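PDB 3E0R: C3-degrading proteinase (CppA protein) from Streptococcus pneumoniae, which probably degrades complement component C3, and is built from two regions that both belong to the glyoxalase clan. Local coordinates for residues A[77-82]-A[151-156]; A[9-14]-A[50-55]. All blocks are in the same frame, centred on the assembly; numbering follows the deposited sequence.

Contact 1: A[77-82]-A[151-156]; sequences LIVKVE and FEISME
Ile-78 and Ser-154 form a hydrogen-bonded antiparallel pair, Ile-78 N giving to Ser-154 O at 2.9 Å while Ser-154 N returns a bond to Ile-78 O, nearly straight at 167°. From the backbone outward, CB of Ile-78 sits 3.6 Å from OG of Ser-154, and CG2 keeps near that same hydroxyl oxygen. The other branch leads to Glu-156: CG1 stands anti to the carbonyl carbon (chi1 -51°), and CD1 at its end lies 3.6 Å from OE2 of Glu-156, whose carboxylate is paired with Arg-76. Two residues on, Lys-80 and Glu-152 make the second hydrogen-bonded pair. Strands 74-81 and 151-159 are adjacent in a mixed sheet, between 118-122 and 176-180; through this pair the family's N-terminal and C-terminal regions share one sheet, consistent with the paired modules of glyoxalase-clan proteins. The opposite face, carrying Leu-77, Val-79, Val-81, Phe-151, Ile-153 and Met-155 (a selenomethionine), is buried. There CG1 of Val-79 meets the Phe-151 ring obliquely, 3.6 Å from CD1, and CG2 of Val-79 lies beside CD1 of Ile-153. Further along, CD1 of Leu-77 reaches CG2 of Ile-153 at 3.6 Å, the two side chains slanting across each other.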
# COMPACT_ATOMS: atom_id res chain seq x y z
N LEU A 77 4.22 -1.17 3.98
CA LEU A 77 4.04 -0.33 2.80
C LEU A 77 5.29 0.44 2.58
O LEU A 77 5.78 1.08 3.50
CB LEU A 77 2.90 0.67 2.97
CG LEU A 77 2.29 1.33 1.70
CD1 LEU A 77 1.48 0.35 0.86
CD2 LEU A 77 1.43 2.54 2.13
N ILE A 78 5.79 0.43 1.35
CA ILE A 78 7.05 1.09 0.98
C ILE A 78 6.75 2.22 0.01
O ILE A 78 6.13 2.04 -1.01
CB ILE A 78 8.07 0.08 0.44
CG1 ILE A 78 8.20 -1.10 1.42
CG2 ILE A 78 9.46 0.75 0.20
CD1 ILE A 78 9.02 -2.20 0.90
N VAL A 79 7.14 3.41 0.41
CA VAL A 79 6.88 4.64 -0.37
C VAL A 79 8.24 5.15 -0.78
O VAL A 79 8.99 5.61 0.04
CB VAL A 79 6.11 5.66 0.46
CG1 VAL A 79 5.82 6.92 -0.36
CG2 VAL A 79 4.80 5.02 1.04
N LYS A 80 8.56 4.96 -2.04
CA LYS A 80 9.82 5.42 -2.59
C LYS A 80 9.59 6.78 -3.15
O LYS A 80 8.87 6.92 -4.13
CB LYS A 80 10.25 4.51 -3.73
CG LYS A 80 11.55 4.98 -4.48
CD LYS A 80 11.78 4.08 -5.71
CE LYS A 80 13.18 4.22 -6.26
NZ LYS A 80 13.70 5.53 -5.86
N VAL A 81 10.20 7.79 -2.52
CA VAL A 81 10.07 9.18 -2.90
C VAL A 81 11.18 9.56 -3.91
O VAL A 81 12.34 9.17 -3.75
CB VAL A 81 10.11 10.06 -1.64
CG1 VAL A 81 10.20 11.57 -1.97
CG2 VAL A 81 8.93 9.77 -0.79
N GLU A 82 10.80 10.30 -4.94
CA GLU A 82 11.76 10.83 -5.95
C GLU A 82 12.79 11.88 -5.42
O GLU A 82 13.99 11.66 -5.56
CB GLU A 82 11.01 11.46 -7.14
CG GLU A 82 11.89 11.97 -8.26
CD GLU A 82 12.61 10.82 -8.96
OE1 GLU A 82 12.14 9.67 -8.80
OE2 GLU A 82 13.61 11.08 -9.68
N PHE A 151 6.02 9.87 -5.88
CA PHE A 151 6.37 8.65 -5.16
C PHE A 151 5.74 7.41 -5.85
O PHE A 151 4.82 7.52 -6.67
CB PHE A 151 6.02 8.72 -3.64
CG PHE A 151 4.54 8.70 -3.34
CD1 PHE A 151 3.84 7.50 -3.26
CD2 PHE A 151 3.83 9.87 -3.13
CE1 PHE A 151 2.49 7.47 -3.02
CE2 PHE A 151 2.46 9.85 -2.88
CZ PHE A 151 1.80 8.66 -2.84
N GLU A 152 6.26 6.24 -5.46
CA GLU A 152 5.90 4.94 -6.03
C GLU A 152 5.66 4.06 -4.82
O GLU A 152 6.47 4.03 -3.91
CB GLU A 152 7.07 4.40 -6.88
CG GLU A 152 6.72 3.71 -8.14
CD GLU A 152 7.27 4.43 -9.45
OE1 GLU A 152 8.48 4.22 -9.78
OE2 GLU A 152 6.48 5.18 -10.15
N ILE A 153 4.55 3.33 -4.83
CA ILE A 153 4.19 2.40 -3.77
C ILE A 153 4.68 1.03 -4.14
O ILE A 153 4.53 0.56 -5.25
CB ILE A 153 2.64 2.31 -3.55
CG1 ILE A 153 2.07 3.65 -3.14
CG2 ILE A 153 2.22 1.20 -2.51
CD1 ILE A 153 2.60 4.23 -2.00
N SER A 154 5.29 0.36 -3.18
CA SER A 154 5.40 -1.10 -3.29
C SER A 154 5.05 -1.64 -1.92
O SER A 154 4.67 -0.88 -1.02
CB SER A 154 6.80 -1.49 -3.78
OG SER A 154 7.81 -1.05 -2.93
N MSE A 155 5.16 -2.95 -1.75
CA MSE A 155 4.83 -3.51 -0.43
C MSE A 155 5.46 -4.86 -0.12
O MSE A 155 5.82 -5.62 -1.02
CB MSE A 155 3.31 -3.63 -0.33
CG MSE A 155 2.78 -4.71 -1.21
SE MSE A 155 0.97 -4.36 -1.68
CE MSE A 155 1.32 -3.31 -3.31
N GLU A 156 5.57 -5.15 1.17
CA GLU A 156 5.90 -6.47 1.61
C GLU A 156 4.63 -7.08 2.17
O GLU A 156 3.91 -6.40 2.91
CB GLU A 156 6.99 -6.43 2.66
CG GLU A 156 8.33 -6.14 2.09
CD GLU A 156 9.27 -5.46 3.06
OE1 GLU A 156 8.98 -5.37 4.27
OE2 GLU A 156 10.34 -5.03 2.59

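Contact 2: A[9-14]-A[50-55]; sequences IVRIIP and TGLEKL
Arg-11 reaches across to the backbone of Glu-53 and grips its carbonyl oxygen with two nitrogens, side-on. NE is 3.0 Å from Glu-53 O and NH1 is 3.2 Å from it; the second bond is the more bent, 139° at the hydrogen, yet NH1 lies on a lone pair in the carbonyl plane. NE is tilted from that plane. The side chain leaves with CG anti to the backbone N, and the bend at chi3 (77°) sets NE on the side of the acceptor. CB of Leu-52 lies over one face of the guanidinium, toward its rim, in the exposed part of the contact, where packing is loose: Leu-52 CB comes no closer than 4.0 Å to NH1.

The buried end is tighter. Ile-13 lays CG1 3.6 Å from Glu-53 O, with CG2 against the carbonyl group of Lys-54, and its side chain crosses that of Glu-53 at about a right angle. Pro-14 CD presses to 3.4 Å from Lys-54 O, while Pro-14 CG meets CD1 of Leu-55. Strands 9-18 and 53-59 are parallel neighbours in the eight-stranded mixed sheet, but here they splay by 48°, and a water spans the opening, donating to Ile-12 O at 2.6 Å and to Lys-54 O at 2.9 Å. Lys-54 and Leu-55 both face Leu-46 in a classic beta bulge, and Val-10 and Arg-11 form another opposite Leu-202. Farther on, Pro-14 and Val-56 share a backbone bond. Where the strands diverge, then, polar backbone oxygens are satisfied by an arginine and a water, and the two bonds converging on Glu-53 O probably limit rotation of the guanidinium.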
# COMPACT_ATOMS: atom_id res chain seq x y z
N ILE A 9 0.94 -5.72 -16.41
CA ILE A 9 0.71 -4.89 -15.23
C ILE A 9 1.45 -3.57 -15.40
O ILE A 9 2.67 -3.52 -15.59
CB ILE A 9 1.09 -5.65 -13.95
CG1 ILE A 9 0.25 -6.95 -13.87
CG2 ILE A 9 0.91 -4.74 -12.70
CD1 ILE A 9 0.47 -7.77 -12.63
N VAL A 10 0.66 -2.50 -15.39
CA VAL A 10 1.13 -1.14 -15.48
C VAL A 10 1.33 -0.51 -14.06
O VAL A 10 2.33 0.15 -13.81
CB VAL A 10 0.12 -0.30 -16.34
CG1 VAL A 10 0.26 1.20 -16.07
CG2 VAL A 10 0.30 -0.63 -17.81
N ARG A 11 0.38 -0.76 -13.15
CA ARG A 11 0.47 -0.30 -11.78
C ARG A 11 -0.36 -1.17 -10.83
O ARG A 11 -1.40 -1.65 -11.18
CB ARG A 11 -0.02 1.13 -11.70
CG ARG A 11 0.37 1.85 -10.39
CD ARG A 11 0.40 3.39 -10.59
NE ARG A 11 -0.93 3.96 -10.62
CZ ARG A 11 -1.59 4.40 -11.72
NH1 ARG A 11 -2.82 4.88 -11.55
NH2 ARG A 11 -1.04 4.39 -12.94
N ILE A 12 0.13 -1.36 -9.60
CA ILE A 12 -0.59 -2.06 -8.54
C ILE A 12 -0.97 -1.05 -7.47
O ILE A 12 -0.10 -0.30 -6.95
CB ILE A 12 0.22 -3.25 -7.95
CG1 ILE A 12 0.79 -4.13 -9.09
CG2 ILE A 12 -0.68 -4.09 -7.00
CD1 ILE A 12 1.65 -5.31 -8.62
N ILE A 13 -2.29 -0.99 -7.17
CA ILE A 13 -2.83 -0.11 -6.11
C ILE A 13 -3.47 -0.94 -4.95
O ILE A 13 -4.48 -1.63 -5.13
CB ILE A 13 -3.83 0.90 -6.67
CG1 ILE A 13 -3.22 1.69 -7.85
CG2 ILE A 13 -4.27 1.91 -5.63
CD1 ILE A 13 -4.19 1.92 -8.94
N PRO A 14 -2.83 -0.88 -3.76
CA PRO A 14 -3.37 -1.48 -2.55
C PRO A 14 -4.49 -0.63 -1.98
O PRO A 14 -4.52 0.60 -2.20
CB PRO A 14 -2.19 -1.49 -1.62
CG PRO A 14 -1.33 -0.31 -2.10
CD PRO A 14 -1.54 -0.17 -3.54
N THR A 50 1.39 13.84 -9.68
CA THR A 50 1.09 13.29 -11.02
C THR A 50 -0.42 13.16 -11.23
O THR A 50 -0.93 13.16 -12.36
CB THR A 50 1.76 11.94 -11.22
OG1 THR A 50 1.09 10.95 -10.41
CG2 THR A 50 3.25 12.03 -10.87
N GLY A 51 -1.13 13.08 -10.12
CA GLY A 51 -2.57 13.05 -10.15
C GLY A 51 -3.06 11.65 -10.30
O GLY A 51 -4.24 11.44 -10.49
N LEU A 52 -2.13 10.68 -10.21
CA LEU A 52 -2.43 9.26 -10.38
C LEU A 52 -2.63 8.62 -9.04
O LEU A 52 -1.87 8.89 -8.13
CB LEU A 52 -1.30 8.53 -11.10
CG LEU A 52 -0.96 8.93 -12.54
CD1 LEU A 52 0.38 8.28 -12.92
CD2 LEU A 52 -2.06 8.58 -13.56
N GLU A 53 -3.66 7.78 -8.94
CA GLU A 53 -3.97 7.04 -7.76
C GLU A 53 -2.89 5.99 -7.51
O GLU A 53 -2.57 5.20 -8.38
CB GLU A 53 -5.36 6.37 -7.92
CG GLU A 53 -5.83 5.54 -6.75
CD GLU A 53 -7.23 4.89 -6.95
OE1 GLU A 53 -8.19 5.47 -6.41
OE2 GLU A 53 -7.40 3.80 -7.59
N LYS A 54 -2.39 5.95 -6.27
CA LYS A 54 -1.38 4.99 -5.84
C LYS A 54 -1.74 4.18 -4.58
O LYS A 54 -1.19 3.14 -4.34
CB LYS A 54 -0.02 5.73 -5.72
CG LYS A 54 0.27 6.49 -7.02
CD LYS A 54 1.66 6.78 -7.27
CE LYS A 54 1.86 7.43 -8.68
NZ LYS A 54 3.18 8.11 -8.79
N LEU A 55 -2.67 4.69 -3.77
CA LEU A 55 -3.12 4.06 -2.54
C LEU A 55 -4.57 4.42 -2.34
O LEU A 55 -5.00 5.52 -2.70
CB LEU A 55 -2.29 4.55 -1.34
CG LEU A 55 -2.69 3.97 0.03
CD1 LEU A 55 -2.55 2.45 0.13
CD2 LEU A 55 -1.88 4.65 1.10
O HOH W 1 0.55 2.19 -6.43

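Contact 2 closes along the chain before contact 1 opens, and their centres lie 11 Å apart. They belong to different mixed sheets: contact 2 pairs strands 9-18 and 53-59, contact 1 pairs strands 74-81 and 151-159, with 53-59 and 74-81 consecutive in the chain. The sheets meet directly. NZ of Lys-54 probably hydrogen-bonds to Phe-151 O at 2.8 Å and also forms a salt bridge with Asp-48. Ile-153 packs on Lys-54 and Pro-14, and Leu-77 on Leu-55, so the buried face of contact 1 rests on contact 2. In each sheet the strands of the two family regions lie in adjacent blocks, joined at 9-18/196-203 and at 74-81/151-159.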